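Local coordinates for clan CA, family C40, NlpC/P60 superfamily cysteine peptidase (Trichomonas vaginalis, PDB 6BIO), which probably acts as a cysteine peptidase of the NlpC/P60 type, a group that cleaves peptide bonds in bacterial peptidoglycan, at residues D181-M186 against M197-D202; G220-F225 against V238-G243. All coordinates share one frame; numbering follows the deposited sequence.

Contact 1. Residues D181-M186 against M197-D202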
loop_
_atom_site.group_PDB
_atom_site.type_symbol
_atom_site.label_atom_id
_atom_site.label_comp_id
_atom_site.label_asym_id
_atom_site.label_seq_id
_atom_site.Cartn_x
_atom_site.Cartn_y
_atom_site.Cartn_z
ATOM N N ASP A 181 11.769 -9.672 6.614
ATOM C CA ASP A 181 12.922 -9.926 5.764
ATOM C C ASP A 181 13.039 -8.790 4.758
ATOM O O ASP A 181 12.293 -7.815 4.789
ATOM C CB ASP A 181 12.907 -11.328 5.139
ATOM C CG ASP A 181 11.824 -11.551 4.118
ATOM O OD1 ASP A 181 11.255 -10.591 3.611
ATOM O OD2 ASP A 181 11.554 -12.747 3.842
ATOM N N CYS A 182 14.049 -8.871 3.891
ATOM C CA CYS A 182 14.402 -7.691 3.100
ATOM C C CYS A 182 13.267 -7.281 2.170
ATOM O O CYS A 182 12.923 -6.092 2.080
ATOM C CB CYS A 182 15.694 -7.938 2.319
ATOM S SG CYS A 182 15.716 -9.267 1.086
ATOM N N SER A 183 12.693 -8.254 1.472
ATOM C CA SER A 183 11.627 -7.981 0.507
ATOM C C SER A 183 10.272 -7.781 1.186
ATOM O O SER A 183 9.445 -7.022 0.687
ATOM C CB SER A 183 11.603 -9.144 -0.504
ATOM O OG SER A 183 11.575 -10.333 0.268
ATOM N N GLY A 184 10.074 -8.376 2.352
ATOM C CA GLY A 184 8.832 -8.140 3.086
ATOM C C GLY A 184 8.719 -6.718 3.582
ATOM O O GLY A 184 7.637 -6.135 3.595
ATOM N N LEU A 185 9.839 -6.130 3.983
ATOM C CA LEU A 185 9.849 -4.735 4.373
ATOM C C LEU A 185 9.402 -3.847 3.225
ATOM O O LEU A 185 8.648 -2.886 3.431
ATOM C CB LEU A 185 11.261 -4.358 4.877
ATOM C CG LEU A 185 11.439 -2.921 5.353
ATOM C CD1 LEU A 185 10.574 -2.611 6.595
ATOM C CD2 LEU A 185 12.884 -2.640 5.665
ATOM N N MET A 186 9.864 -4.129 1.991
ATOM C CA MET A 186 9.493 -3.303 0.843
ATOM C C MET A 186 8.016 -3.435 0.560
ATOM O O MET A 186 7.334 -2.429 0.355
ATOM C CB MET A 186 10.287 -3.727 -0.385
ATOM C CG MET A 186 11.817 -3.763 -0.277
ATOM S SD MET A 186 12.658 -2.184 0.084
ATOM C CE MET A 186 12.633 -2.209 1.889
ATOM N N MET A 197 3.405 -4.188 -4.660
ATOM C CA MET A 197 4.534 -4.842 -5.303
ATOM C C MET A 197 4.502 -6.285 -4.864
ATOM O O MET A 197 3.908 -6.613 -3.837
ATOM C CB MET A 197 5.886 -4.239 -5.035
ATOM C CG MET A 197 6.297 -4.268 -3.613
ATOM S SD MET A 197 8.041 -3.730 -3.274
ATOM C CE MET A 197 7.968 -2.066 -3.806
ATOM N N HIS A 198 5.194 -7.144 -5.626
ATOM C CA HIS A 198 5.283 -8.552 -5.299
ATOM C C HIS A 198 6.164 -8.756 -4.078
ATOM O O HIS A 198 6.797 -7.831 -3.558
ATOM C CB HIS A 198 5.775 -9.340 -6.518
ATOM C CG HIS A 198 4.707 -9.525 -7.550
ATOM N ND1 HIS A 198 3.675 -10.428 -7.400
ATOM C CD2 HIS A 198 4.470 -8.867 -8.717
ATOM C CE1 HIS A 198 2.867 -10.342 -8.438
ATOM N NE2 HIS A 198 3.326 -9.412 -9.253
ATOM N N ARG A 199 6.161 -9.982 -3.589
ATOM C CA ARG A 199 6.712 -10.278 -2.276
ATOM C C ARG A 199 8.210 -10.525 -2.252
ATOM O O ARG A 199 8.835 -10.230 -1.219
ATOM C CB ARG A 199 5.966 -11.473 -1.681
ATOM C CG ARG A 199 6.478 -12.007 -0.356
ATOM C CD ARG A 199 6.444 -10.955 0.747
ATOM N NE ARG A 199 6.903 -11.478 2.037
ATOM C CZ ARG A 199 8.169 -11.576 2.395
ATOM N NH1 ARG A 199 9.128 -11.322 1.524
ATOM N NH2 ARG A 199 8.443 -12.025 3.597
ATOM N N THR A 200 8.795 -11.092 -3.296
ATOM C CA THR A 200 10.196 -11.505 -3.252
ATOM C C THR A 200 11.056 -10.561 -4.103
ATOM O O THR A 200 10.601 -9.986 -5.109
ATOM C CB THR A 200 10.350 -12.967 -3.674
ATOM O OG1 THR A 200 9.881 -13.138 -5.003
ATOM C CG2 THR A 200 9.558 -13.863 -2.779
ATOM N N ALA A 201 12.336 -10.475 -3.728
ATOM C CA ALA A 201 13.228 -9.525 -4.358
ATOM C C ALA A 201 13.359 -9.808 -5.842
ATOM O O ALA A 201 13.436 -8.887 -6.640
ATOM C CB ALA A 201 14.613 -9.556 -3.712
ATOM N N ASP A 202 13.427 -11.093 -6.226
ATOM C CA ASP A 202 13.622 -11.407 -7.634
ATOM C C ASP A 202 12.433 -11.058 -8.519
ATOM O O ASP A 202 12.578 -10.989 -9.736
ATOM C CB ASP A 202 13.996 -12.878 -7.810
ATOM C CG ASP A 202 12.966 -13.854 -7.256
ATOM O OD1 ASP A 202 12.031 -13.475 -6.538
ATOM O OD2 ASP A 202 13.147 -15.066 -7.455
HETATM O O HOH W 1 13.262 -12.287 -1.255
#

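Contact 2. Residues G220-F225 against V238-G243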
loop_
_atom_site.group_PDB
_atom_site.type_symbol
_atom_site.label_atom_id
_atom_site.label_comp_id
_atom_site.label_asym_id
_atom_site.label_seq_id
_atom_site.Cartn_x
_atom_site.Cartn_y
_atom_site.Cartn_z
ATOM N N GLY A 220 12.531 6.311 -1.655
ATOM C CA GLY A 220 11.438 5.432 -1.968
ATOM C C GLY A 220 11.700 4.486 -3.117
ATOM O O GLY A 220 10.977 3.490 -3.259
ATOM N N ASP A 221 12.693 4.776 -3.954
ATOM C CA ASP A 221 13.091 3.816 -4.975
ATOM C C ASP A 221 13.664 2.599 -4.267
ATOM O O ASP A 221 14.300 2.708 -3.222
ATOM C CB ASP A 221 14.157 4.409 -5.919
ATOM C CG ASP A 221 13.641 5.584 -6.749
ATOM O OD1 ASP A 221 12.406 5.772 -6.825
ATOM O OD2 ASP A 221 14.521 6.257 -7.388
ATOM N N ILE A 222 13.423 1.424 -4.832
ATOM C CA ILE A 222 14.036 0.197 -4.327
ATOM C C ILE A 222 15.221 -0.171 -5.202
ATOM O O ILE A 222 15.311 0.213 -6.367
ATOM C CB ILE A 222 13.062 -0.979 -4.160
ATOM C CG1 ILE A 222 12.565 -1.517 -5.485
ATOM C CG2 ILE A 222 11.909 -0.558 -3.201
ATOM C CD1 ILE A 222 11.801 -2.789 -5.357
ATOM N N ILE A 223 16.198 -0.815 -4.573
ATOM C CA ILE A 223 17.421 -1.270 -5.218
ATOM C C ILE A 223 17.527 -2.760 -4.975
ATOM O O ILE A 223 17.539 -3.190 -3.820
ATOM C CB ILE A 223 18.650 -0.581 -4.616
ATOM C CG1 ILE A 223 18.484 0.935 -4.488
ATOM C CG2 ILE A 223 19.871 -0.927 -5.423
ATOM C CD1 ILE A 223 19.356 1.503 -3.361
ATOM N N THR A 224 17.572 -3.555 -6.049
ATOM C CA THR A 224 17.778 -4.989 -5.899
ATOM C C THR A 224 19.245 -5.328 -6.130
ATOM O O THR A 224 19.973 -4.590 -6.807
ATOM C CB THR A 224 16.885 -5.771 -6.855
ATOM O OG1 THR A 224 17.202 -5.388 -8.192
ATOM C CG2 THR A 224 15.415 -5.495 -6.537
ATOM N N PHE A 225 19.685 -6.436 -5.533
ATOM C CA PHE A 225 21.080 -6.831 -5.527
ATOM C C PHE A 225 21.200 -8.336 -5.740
ATOM O O PHE A 225 20.316 -9.126 -5.389
ATOM C CB PHE A 225 21.762 -6.500 -4.191
ATOM C CG PHE A 225 21.692 -5.029 -3.763
ATOM C CD1 PHE A 225 22.680 -4.133 -4.164
ATOM C CD2 PHE A 225 20.661 -4.547 -2.953
ATOM C CE1 PHE A 225 22.649 -2.793 -3.736
ATOM C CE2 PHE A 225 20.653 -3.243 -2.534
ATOM C CZ PHE A 225 21.632 -2.367 -2.923
ATOM N N VAL A 238 17.230 -6.824 -1.487
ATOM C CA VAL A 238 16.613 -5.557 -1.873
ATOM C C VAL A 238 16.657 -4.625 -0.683
ATOM O O VAL A 238 16.600 -5.074 0.463
ATOM C CB VAL A 238 15.158 -5.778 -2.357
ATOM C CG1 VAL A 238 14.292 -6.366 -1.251
ATOM C CG2 VAL A 238 14.532 -4.499 -2.920
ATOM N N GLY A 239 16.735 -3.318 -0.955
ATOM C CA GLY A 239 16.579 -2.286 0.056
ATOM C C GLY A 239 15.954 -1.053 -0.562
ATOM O O GLY A 239 15.746 -0.997 -1.766
ATOM N N MET A 240 15.617 -0.071 0.280
ATOM C CA MET A 240 14.924 1.139 -0.174
ATOM C C MET A 240 15.829 2.352 0.033
ATOM O O MET A 240 16.282 2.606 1.145
ATOM C CB MET A 240 13.614 1.365 0.592
ATOM C CG MET A 240 12.839 2.528 0.064
ATOM S SD MET A 240 11.307 2.843 0.921
ATOM C CE MET A 240 10.392 1.357 0.557
ATOM N N TYR A 241 16.069 3.103 -1.035
ATOM C CA TYR A 241 16.852 4.327 -0.933
ATOM C C TYR A 241 16.096 5.316 -0.055
ATOM O O TYR A 241 14.884 5.491 -0.212
ATOM C CB TYR A 241 17.092 4.908 -2.334
ATOM C CG TYR A 241 18.119 6.011 -2.323
ATOM C CD1 TYR A 241 19.465 5.719 -2.124
ATOM C CD2 TYR A 241 17.754 7.312 -2.527
ATOM C CE1 TYR A 241 20.409 6.719 -2.090
ATOM C CE2 TYR A 241 18.690 8.328 -2.479
ATOM C CZ TYR A 241 20.030 8.022 -2.267
ATOM O OH TYR A 241 21.005 9.031 -2.221
ATOM N N VAL A 242 16.820 6.005 0.827
ATOM C CA VAL A 242 16.193 6.986 1.698
ATOM C C VAL A 242 16.906 8.334 1.664
ATOM O O VAL A 242 16.634 9.203 2.495
ATOM C CB VAL A 242 16.064 6.469 3.137
ATOM C CG1 VAL A 242 15.141 5.251 3.172
ATOM C CG2 VAL A 242 17.413 6.138 3.735
ATOM N N GLY A 243 17.799 8.528 0.706
ATOM C CA GLY A 243 18.477 9.798 0.527
ATOM C C GLY A 243 19.832 9.823 1.195
ATOM O O GLY A 243 20.186 8.967 2.002
#

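Contact 1. Residues D181-M186 against M197-D202
R199 and D181 meet tip to tip in a salt bridge, with D181 OD1 lying 3.1 Å from R199 NH1. Carboxylate and guanidinium are turned 78° against each other instead of pairing flat. OD1 takes weak, bent bonds from both NH1 and NH2, while OD2 receives a straighter but still weak one from NH2. G184 passes beneath the ion: its CA lies 3.5 Å from the guanidinium plane, over the centre. Glycine fits here because a CB would press against R199 NH2. At the edge of the same group S183 OG stands 2.9 Å from R199 NH1, and S183 CB packs 3.6 Å from A201 N. A water bridges S183 OG and A201 N, accepting a hydrogen bond from A201 N. T200, the N-cap residue of helix 201-204, turns its OG1 to D202 OD1 instead of capping. Further along, M186 CB rests 3.7 Å from M197 SD; the flexible thioether of M197 fits against the start of the M186 side chain.

What positions D181 is the start of helix 182-191: its OD1 accepts from G184 N at 2.8 Å, a capping bond. Its CG lies between the backbone N and carbonyl carbon (chi1 68°), which swings the short carboxylate back over the helix start. Farther out, G173 N holds OD2. D181-G184 matches the Asp-Cys-Ser-Gly signature of NlpC/P60 enzymes, whose cysteine is the nucleophile in characterised relatives.

R199 also makes a cation-pi contact with Y49 on strand 46-49, in the amino-terminal part of the chain. Helix 182-191 leans through C182, S183 and M186 on strand 237-243, while Q204 of helix 201-204 donates to S183 O and H198 O.

Contact 2. Residues G220-F225 against V238-G243
I223 and G239 face each other as an antiparallel hydrogen-bonded pair: I223 N gives to G239 O at 2.8 Å, and G239 N returns a bond to I223 O at 3.0 Å. Beyond the regular pairing, Y241 N gives to D221 O and Y241 O takes a bond from G220 N. G220 adopts a positive phi (94°) at which a CB would jam against the preceding carbonyl, a conformation natural to glycine.

M240 can be followed outward along the partner segment. Its CB lies 4.1 Å from D221 O. CG, anti to the backbone N (chi1 -175°), comes 3.6 Å from D221 O and also touches G220 CA. SD stays alongside, 3.9 Å from G220 CA, and the bend at chi3 (-64°) brings CE 4.5 Å from I222 CG2. A long unbranched chain suits this path across a glycine. On the same face V238 pairs with T224 and reaches diagonally to I222, its CG2 touching I222 CB at 4.0 Å and the methyl of T224; compact branched side chains suit this close packing. T224 turns its hydroxyl to D205. I223 points to the other face, and its CD1 meets Y241 CB. The F225 ring sets its edge near G239 N.

These strands form a beta hairpin within the six-stranded antiparallel sheet, flanked by strands 269-274 and 246-251. M186 of helix 182-191 covers I222, V238 and M240, while helix 154-163 packs on M240 and V242.

Contact 1 closes along the chain before contact 2 opens, and both fall within the NlpC/P60 region, with centres about 11 Å apart. They are joined by helix 182-191, which supplies one side of contact 1 and lies on the sheet that contact 2 helps to build. The join is direct packing: M186 SD comes 3.5 Å from G239 C, and C182 CB the same distance from V238 O. A helix carrying the cysteine at its amino end is thus packed on an antiparallel sheet, as in the papain-like fold. It sets C182 against H237 on strand 237-243, consistent with the cysteine-histidine pairing found in NlpC/P60 relatives.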